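PDB 5FGO: CG1507-PB, isoform B from Drosophila melanogaster, which recognises nucleic acids and unwinds double-stranded DNA, probably binding purine-rich sequences of DNA and RNA; this chain is its repeat III. Local coordinates for the interface of chains A and B. Residues are numbered along the deposited sequence; one frame, centred on the assembly and turned at random. Chains: chain A/B, CG1507-PB, isoform B.

The interface of chains A and B. Residues chain A 21-23; chain B 56, 58-59, 62.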
loop_
_atom_site.group_PDB
_atom_site.type_symbol
_atom_site.label_atom_id
_atom_site.label_comp_id
_atom_site.label_asym_id
_atom_site.label_seq_id
_atom_site.Cartn_x
_atom_site.Cartn_y
_atom_site.Cartn_z
ATOM N N LYS A 21 8.958 10.465 1.833
ATOM C CA LYS A 21 9.032 11.341 0.664
ATOM C C LYS A 21 9.783 10.686 -0.475
ATOM O O LYS A 21 10.806 10.041 -0.238
ATOM C CB LYS A 21 9.712 12.645 1.019
ATOM C CG LYS A 21 9.592 13.736 -0.028
ATOM C CD LYS A 21 10.294 14.972 0.512
ATOM C CE LYS A 21 9.416 15.649 1.570
ATOM N NZ LYS A 21 9.978 16.917 2.093
ATOM N N VAL A 22 9.272 10.823 -1.698
ATOM C CA VAL A 22 9.957 10.295 -2.873
ATOM C C VAL A 22 9.668 11.177 -4.057
ATOM O O VAL A 22 8.511 11.289 -4.442
ATOM C CB VAL A 22 9.481 8.895 -3.256
ATOM C CG1 VAL A 22 10.266 8.428 -4.457
ATOM C CG2 VAL A 22 9.628 7.914 -2.120
ATOM N N ASP A 23 10.703 11.720 -4.692
ATOM C CA ASP A 23 10.518 12.651 -5.801
ATOM C C ASP A 23 9.520 13.733 -5.398
ATOM O O ASP A 23 9.677 14.381 -4.364
ATOM C CB ASP A 23 10.015 11.945 -7.066
ATOM C CG ASP A 23 10.952 10.857 -7.550
ATOM O OD1 ASP A 23 12.174 11.016 -7.353
ATOM O OD2 ASP A 23 10.465 9.866 -8.158
ATOM N N PRO B 56 6.610 4.051 -6.467
ATOM C CA PRO B 56 7.779 3.795 -7.321
ATOM C C PRO B 56 8.612 2.702 -6.687
ATOM O O PRO B 56 8.640 2.653 -5.452
ATOM C CB PRO B 56 8.547 5.120 -7.313
ATOM C CG PRO B 56 7.701 6.083 -6.523
ATOM C CD PRO B 56 6.743 5.296 -5.702
ATOM N N LYS B 58 11.772 2.327 -6.181
ATOM C CA LYS B 58 12.892 2.727 -5.321
ATOM C C LYS B 58 12.516 2.875 -3.848
ATOM O O LYS B 58 13.376 3.159 -3.013
ATOM C CB LYS B 58 13.505 4.036 -5.804
ATOM C CG LYS B 58 12.603 5.229 -5.632
ATOM C CD LYS B 58 13.252 6.518 -6.061
ATOM C CE LYS B 58 13.242 6.637 -7.562
ATOM N NZ LYS B 58 13.626 8.011 -8.044
ATOM N N CYS B 59 11.248 2.679 -3.507
ATOM C CA CYS B 59 10.884 2.760 -2.101
ATOM C C CYS B 59 10.022 1.598 -1.618
ATOM O O CYS B 59 9.455 1.648 -0.528
ATOM C CB CYS B 59 10.220 4.116 -1.814
ATOM S SG CYS B 59 8.585 4.356 -2.522
ATOM N N ARG B 62 11.388 0.525 1.859
ATOM C CA ARG B 62 10.967 1.476 2.891
ATOM C C ARG B 62 9.514 1.219 3.299
ATOM O O ARG B 62 9.185 1.205 4.489
ATOM C CB ARG B 62 11.168 2.927 2.398
ATOM C CG ARG B 62 12.530 3.539 2.744
ATOM C CD ARG B 62 12.779 4.897 2.099
ATOM N NE ARG B 62 13.106 4.758 0.678
ATOM C CZ ARG B 62 13.251 5.770 -0.174
ATOM N NH1 ARG B 62 13.022 7.015 0.211
ATOM N NH2 ARG B 62 13.573 5.528 -1.436
#
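NH2 of the B:Arg62 guanidinium donates to the backbone O of B:Lys58 at 2.9 Å, approaching from above the carbonyl plane, and both residues turn their side chains toward chain A. This is repeat III of Pur-alpha, of the PUR family, and its twofold interface in the deposited assembly probably reflects how such repeats pair, a worked example of two copies of one fold packing together: the end of strand 18-22 in one chain lies on the 3-10 turn 57-59 that leads into helix 60-72 of the other, and the twofold axis repeats the contact. The bond braces that turn by tying it to the first turn of the helix, and it helps fix the guanidinium, over one face of which CB of B:Cys59 lies, toward the rim. NH1 makes a distant approach, 3.8 Å, to the backbone O of A:Lys21, a poorly ordered residue.

From the same turn B:Lys58 reaches across to A:Asp23, and its terminal amine NZ lies 3.4 Å from the carboxylate oxygen OD1, a long salt bridge and weak as a hydrogen bond. OD2 is little farther from NZ, so the amine faces both oxygens loosely, and A:Asp23 is itself poorly ordered. The lysine CG sits between the backbone N and the carbonyl carbon (chi1 68°), and a bend at chi3 carries the amine over to the aspartate, leaving the aliphatic stem beside A:Val22.

That valine fills the apolar middle by splitting its two methyls. CG1, anti to the backbone N (chi1 -179°), meets CD of B:Lys58 at 3.9 Å and the ring carbon CG of B:Pro56 at 4.0 Å; the valine runs antiparallel to both side chains, flank against flank. CG2 instead rests against SG of B:Cys59 at 3.7 Å, with the cysteine CB close behind. An alanine in place of A:Val22 would probably open a gap between proline, lysine stem and thiol, and leave the lysine chain less firmly supported on its way to the aspartate.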